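PDB 2G5X: ribosome-inactivating protein from Lychnis chalcedonica, which is lychnin, a plant protein of the ribosome-inactivating family, and folds as a single chain of helices beside a mixed beta sheet. Local coordinates for residues T58-F63 with G72-D77; N86-E91 with P111-A116. One frame throughout, in Å; residues are numbered along the deposited sequence.

Contact 1 (T58-F63 with G72-D77); sequences TITLAF and GFQDRD
Gly72 O accepts a hydrogen bond from Ala62 N at 3.1 Å in a beta hairpin, formed by antiparallel strands 58-64 and 69-76 of the mixed sheet. This pairing is loose, and the hairpin register is set by Leu61 with Phe73 and Thr60 with Gln74. Gly72 has no side chain on the face of Ala62, and its backbone is nearly fully extended. Phe73 follows, in a non-hydrogen-bonded pair with Leu61. Its chi1 of 67° places CG 4.1 Å from Ile59 CG2. The ring crosses Ile59 obliquely, with Ile59 CG2 3.8 Å from Phe73 CD2. Leu61 CD2 packs against Phe73 CB, and helix 154-173 covers Ile59 and Leu61. Gln74 pairs with Thr60 through two backbone bonds. Thr60 N gives to Gln74 O at 3.0 Å, and Gln74 N gives to Thr60 O at 2.8 Å. Thr60 O also receives a CA-H...O contact from Phe73. The side chains of Thr60 and Gln74 lie side by side and point the same way, on the sheet face that does not carry Phe73. A water joins their polar ends. It donates to Thr60 OG1, which also bonds Asn49, and accepts from Gln74 NE2 at 2.9 Å. Asp75 brings CB near Ile59 CG1, but its carboxylate leads away: OD1 forms a salt bridge with Arg84 NE, and OD2 accepts from Gly149 N.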
loop_
_atom_site.group_PDB
_atom_site.type_symbol
_atom_site.label_atom_id
_atom_site.label_comp_id
_atom_site.label_asym_id
_atom_site.label_seq_id
_atom_site.Cartn_x
_atom_site.Cartn_y
_atom_site.Cartn_z
ATOM N N THR A 58 7.453 -5.029 13.845
ATOM C CA THR A 58 7.276 -5.118 12.401
ATOM C C THR A 58 5.940 -5.699 11.949
ATOM O O THR A 58 5.457 -6.682 12.511
ATOM C CB THR A 58 8.400 -5.987 11.777
ATOM O OG1 THR A 58 9.676 -5.410 12.085
ATOM C CG2 THR A 58 8.244 -6.081 10.266
ATOM N N ILE A 59 5.346 -5.065 10.941
ATOM C CA ILE A 59 4.105 -5.538 10.334
ATOM C C ILE A 59 4.419 -5.722 8.851
ATOM O O ILE A 59 4.982 -4.828 8.217
ATOM C CB ILE A 59 2.945 -4.527 10.486
ATOM C CG1 ILE A 59 2.455 -4.513 11.936
ATOM C CG2 ILE A 59 1.796 -4.906 9.547
ATOM C CD1 ILE A 59 1.293 -3.560 12.191
ATOM N N THR A 60 4.078 -6.886 8.307
ATOM C CA THR A 60 4.341 -7.172 6.898
ATOM C C THR A 60 3.055 -7.102 6.076
ATOM O O THR A 60 2.113 -7.850 6.322
ATOM C CB THR A 60 4.977 -8.577 6.730
ATOM O OG1 THR A 60 6.175 -8.654 7.515
ATOM C CG2 THR A 60 5.320 -8.844 5.264
ATOM N N LEU A 61 3.026 -6.193 5.104
ATOM C CA LEU A 61 1.864 -6.017 4.235
ATOM C C LEU A 61 1.969 -6.917 3.010
ATOM O O LEU A 61 3.065 -7.165 2.512
ATOM C CB LEU A 61 1.776 -4.566 3.752
ATOM C CG LEU A 61 1.755 -3.437 4.783
ATOM C CD1 LEU A 61 1.780 -2.090 4.063
ATOM C CD2 LEU A 61 0.515 -3.557 5.644
ATOM N N ALA A 62 0.826 -7.387 2.513
ATOM C CA ALA A 62 0.806 -8.241 1.327
ATOM C C ALA A 62 -0.040 -7.601 0.229
ATOM O O ALA A 62 -1.228 -7.347 0.424
ATOM C CB ALA A 62 0.253 -9.621 1.674
ATOM N N PHE A 63 0.577 -7.334 -0.922
ATOM C CA PHE A 63 -0.126 -6.725 -2.053
ATOM C C PHE A 63 -0.233 -7.674 -3.241
ATOM O O PHE A 63 0.751 -8.319 -3.611
ATOM C CB PHE A 63 0.602 -5.470 -2.556
ATOM C CG PHE A 63 0.648 -4.338 -1.572
ATOM C CD1 PHE A 63 1.706 -4.220 -0.675
ATOM C CD2 PHE A 63 -0.352 -3.370 -1.561
ATOM C CE1 PHE A 63 1.770 -3.150 0.218
ATOM C CE2 PHE A 63 -0.301 -2.299 -0.674
ATOM C CZ PHE A 63 0.764 -2.187 0.217
ATOM N N GLY A 72 -4.032 -8.003 3.046
ATOM C CA GLY A 72 -3.904 -8.331 4.458
ATOM C C GLY A 72 -2.524 -8.018 5.008
ATOM O O GLY A 72 -1.712 -7.389 4.327
ATOM N N PHE A 73 -2.253 -8.458 6.235
ATOM C CA PHE A 73 -0.955 -8.215 6.864
ATOM C C PHE A 73 -0.606 -9.261 7.927
ATOM O O PHE A 73 -1.469 -10.001 8.400
ATOM C CB PHE A 73 -0.919 -6.821 7.503
ATOM C CG PHE A 73 -1.851 -6.660 8.676
ATOM C CD1 PHE A 73 -3.168 -6.253 8.487
ATOM C CD2 PHE A 73 -1.416 -6.940 9.970
ATOM C CE1 PHE A 73 -4.039 -6.126 9.568
ATOM C CE2 PHE A 73 -2.277 -6.818 11.060
ATOM C CZ PHE A 73 -3.593 -6.410 10.859
ATOM N N GLN A 74 0.670 -9.300 8.300
ATOM C CA GLN A 74 1.172 -10.238 9.300
ATOM C C GLN A 74 1.814 -9.516 10.488
ATOM O O GLN A 74 2.616 -8.604 10.300
ATOM C CB GLN A 74 2.206 -11.168 8.647
ATOM C CG GLN A 74 3.108 -11.925 9.612
ATOM C CD GLN A 74 4.268 -12.595 8.893
ATOM O OE1 GLN A 74 4.123 -13.677 8.324
ATOM N NE2 GLN A 74 5.422 -11.938 8.900
ATOM N N ASP A 75 1.441 -9.910 11.705
ATOM C CA ASP A 75 2.029 -9.331 12.917
ATOM C C ASP A 75 2.295 -10.479 13.897
ATOM O O ASP A 75 2.430 -11.624 13.462
ATOM C CB ASP A 75 1.112 -8.243 13.520
ATOM C CG ASP A 75 -0.163 -8.794 14.130
ATOM O OD1 ASP A 75 -0.686 -9.807 13.633
ATOM O OD2 ASP A 75 -0.657 -8.183 15.103
ATOM N N ARG A 76 2.396 -10.201 15.197
ATOM C CA ARG A 76 2.654 -11.274 16.166
ATOM C C ARG A 76 1.558 -11.448 17.210
ATOM O O ARG A 76 1.054 -10.472 17.758
ATOM C CB ARG A 76 3.993 -11.051 16.879
ATOM C CG ARG A 76 5.208 -11.408 16.035
ATOM C CD ARG A 76 6.509 -11.301 16.822
ATOM N NE ARG A 76 7.665 -11.614 15.983
ATOM C CZ ARG A 76 8.113 -12.841 15.733
ATOM N NH1 ARG A 76 7.514 -13.900 16.263
ATOM N NH2 ARG A 76 9.153 -13.010 14.929
ATOM N N ASP A 77 1.202 -12.703 17.479
ATOM C CA ASP A 77 0.174 -13.051 18.464
ATOM C C ASP A 77 0.744 -12.814 19.868
ATOM O O ASP A 77 1.836 -13.276 20.180
ATOM C CB ASP A 77 -0.221 -14.524 18.278
ATOM C CG ASP A 77 -1.457 -14.915 19.066
ATOM O OD1 ASP A 77 -2.280 -15.680 18.519
ATOM O OD2 ASP A 77 -1.608 -14.470 20.222
HETATM O O HOH W 1 6.182 -9.425 10.125
#

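Contact 2 (N86-E91 with P111-A116); sequences NFFSDE and PALPCA
Leu113 directs its CB bond toward segment 86-91, and its two methyls meet Asn86 and Phe88. CD2 meets Asn86 CB at 3.6 Å, while CD1 lies 3.8 Å from Phe88 CD2 as the two side chains cross obliquely. The Phe88 ring is also bordered by the backbone and sulfur of the 111-116 loop. Ala116 O lies over one face, and Cys115 O approaches the edge near the ring plane. Cys115 SG makes an oblique sulfur-aromatic contact, 4.9 Å from the Phe88 ring centroid. With chi1 75° SG comes within 3.8 Å of Phe88 CE2. Ala116 CB lies beside Ser89 OG and Asp90 OD1, 3.6 Å from each. The other carboxylate oxygen, Asp90 OD2, bonds Ser117 OG. Two nearly straight backbone bonds tie the loop to the strand end and the residues after it. Leu113 N gives to Phe87 O at 2.9 Å, and Ser89 N gives to Cys115 O at 2.9 Å. A water donates to both Asn86 OD1 and Pro111 O, while Asn86 ND2 turns to Phe73 O and Asp75 OD1. The chemistry is therefore mixed: Leu113 and Phe88 form a buried apolar centre. Beside it the backbone bonds pair Leu113 N with Phe87 O and Ser89 N with Cys115 O, and the shared water serves Asn86 OD1 and Pro111 O.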
loop_
_atom_site.group_PDB
_atom_site.type_symbol
_atom_site.label_atom_id
_atom_site.label_comp_id
_atom_site.label_asym_id
_atom_site.label_seq_id
_atom_site.Cartn_x
_atom_site.Cartn_y
_atom_site.Cartn_z
ATOM N N ASN A 86 -3.029 -12.384 8.755
ATOM C CA ASN A 86 -4.376 -11.813 8.835
ATOM C C ASN A 86 -4.873 -11.343 7.463
ATOM O O ASN A 86 -4.272 -10.459 6.854
ATOM C CB ASN A 86 -4.379 -10.611 9.787
ATOM C CG ASN A 86 -3.687 -10.900 11.106
ATOM O OD1 ASN A 86 -4.239 -11.567 11.980
ATOM N ND2 ASN A 86 -2.460 -10.400 11.251
ATOM N N PHE A 87 -5.973 -11.917 6.984
ATOM C CA PHE A 87 -6.530 -11.520 5.689
ATOM C C PHE A 87 -7.834 -10.744 5.833
ATOM O O PHE A 87 -8.615 -11.001 6.751
ATOM C CB PHE A 87 -6.800 -12.746 4.815
ATOM C CG PHE A 87 -5.561 -13.451 4.362
ATOM C CD1 PHE A 87 -5.190 -14.669 4.924
ATOM C CD2 PHE A 87 -4.752 -12.884 3.383
ATOM C CE1 PHE A 87 -4.022 -15.316 4.513
ATOM C CE2 PHE A 87 -3.585 -13.520 2.966
ATOM C CZ PHE A 87 -3.219 -14.739 3.533
ATOM N N PHE A 88 -8.067 -9.795 4.929
ATOM C CA PHE A 88 -9.306 -9.027 4.960
ATOM C C PHE A 88 -10.449 -10.027 4.781
ATOM O O PHE A 88 -10.269 -11.082 4.172
ATOM C CB PHE A 88 -9.320 -7.970 3.846
ATOM C CG PHE A 88 -8.466 -6.764 4.143
ATOM C CD1 PHE A 88 -7.465 -6.363 3.262
ATOM C CD2 PHE A 88 -8.663 -6.029 5.311
ATOM C CE1 PHE A 88 -6.672 -5.247 3.538
ATOM C CE2 PHE A 88 -7.877 -4.913 5.597
ATOM C CZ PHE A 88 -6.879 -4.521 4.710
ATOM N N SER A 89 -11.620 -9.696 5.318
ATOM C CA SER A 89 -12.769 -10.589 5.254
ATOM C C SER A 89 -13.172 -11.048 3.857
ATOM O O SER A 89 -13.691 -12.154 3.703
ATOM C CB SER A 89 -13.974 -9.943 5.941
ATOM O OG SER A 89 -14.402 -8.788 5.242
ATOM N N ASP A 90 -12.940 -10.212 2.847
ATOM C CA ASP A 90 -13.312 -10.558 1.477
ATOM C C ASP A 90 -12.204 -11.249 0.688
ATOM O O ASP A 90 -12.389 -11.598 -0.475
ATOM C CB ASP A 90 -13.804 -9.307 0.730
ATOM C CG ASP A 90 -12.753 -8.213 0.646
ATOM O OD1 ASP A 90 -11.864 -8.162 1.519
ATOM O OD2 ASP A 90 -12.833 -7.389 -0.290
ATOM N N GLU A 91 -11.056 -11.451 1.329
ATOM C CA GLU A 91 -9.926 -12.125 0.697
ATOM C C GLU A 91 -9.615 -13.426 1.441
ATOM O O GLU A 91 -8.895 -14.286 0.928
ATOM C CB GLU A 91 -8.683 -11.229 0.720
ATOM C CG GLU A 91 -8.712 -10.030 -0.227
ATOM C CD GLU A 91 -8.527 -10.411 -1.690
ATOM O OE1 GLU A 91 -8.186 -11.578 -1.976
ATOM O OE2 GLU A 91 -8.715 -9.529 -2.559
ATOM N N PRO A 111 -7.760 -15.576 12.609
ATOM C CA PRO A 111 -9.123 -15.454 12.086
ATOM C C PRO A 111 -9.184 -14.296 11.092
ATOM O O PRO A 111 -8.293 -13.446 11.066
ATOM C CB PRO A 111 -9.951 -15.171 13.340
ATOM C CG PRO A 111 -9.173 -15.847 14.428
ATOM C CD PRO A 111 -7.748 -15.486 14.080
ATOM N N ALA A 112 -10.232 -14.258 10.275
ATOM C CA ALA A 112 -10.383 -13.182 9.301
ATOM C C ALA A 112 -10.452 -11.835 10.014
ATOM O O ALA A 112 -10.975 -11.739 11.126
ATOM C CB ALA A 112 -11.647 -13.395 8.473
ATOM N N LEU A 113 -9.923 -10.799 9.369
ATOM C CA LEU A 113 -9.938 -9.452 9.929
ATOM C C LEU A 113 -11.366 -8.916 9.992
ATOM O O LEU A 113 -12.229 -9.324 9.211
ATOM C CB LEU A 113 -9.075 -8.516 9.080
ATOM C CG LEU A 113 -7.556 -8.706 9.183
ATOM C CD1 LEU A 113 -6.860 -7.859 8.124
ATOM C CD2 LEU A 113 -7.089 -8.315 10.580
ATOM N N PRO A 114 -11.629 -7.989 10.928
ATOM C CA PRO A 114 -12.948 -7.378 11.118
ATOM C C PRO A 114 -13.383 -6.365 10.057
ATOM O O PRO A 114 -14.224 -5.507 10.329
ATOM C CB PRO A 114 -12.839 -6.757 12.510
ATOM C CG PRO A 114 -11.402 -6.350 12.576
ATOM C CD PRO A 114 -10.695 -7.560 11.985
ATOM N N CYS A 115 -12.813 -6.452 8.858
ATOM C CA CYS A 115 -13.195 -5.549 7.774
ATOM C C CYS A 115 -12.746 -6.080 6.412
ATOM O O CYS A 115 -11.939 -7.009 6.335
ATOM C CB CYS A 115 -12.628 -4.141 8.008
ATOM S SG CYS A 115 -10.860 -3.931 7.698
ATOM N N ALA A 116 -13.290 -5.496 5.344
ATOM C CA ALA A 116 -12.954 -5.899 3.979
ATOM C C ALA A 116 -11.849 -5.028 3.377
ATOM O O ALA A 116 -11.477 -4.000 3.943
ATOM C CB ALA A 116 -14.198 -5.850 3.099
HETATM O O HOH W 2 -6.858 -11.945 12.819
#

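Contact 1 closes before contact 2 opens along the chain, and their centres lie about 12 Å apart on the same side of the protein's centre. Both reach the six-stranded mixed sheet, in which strands 69-76 and 83-87 are neighbours. Contact 1 is the hairpin inside the sheet. Contact 2 joins the end of the next strand to the loop between strand 108-109 and helix 119-126. The two touch directly. Asn86 N lies 2.9 Å from Phe73 O, a probable hydrogen bond, and Phe73 CE1 packs on Leu113 CD1 at 3.6 Å. Phe73 thus links the buried hairpin to the partly exposed loop, making one continuous packed region.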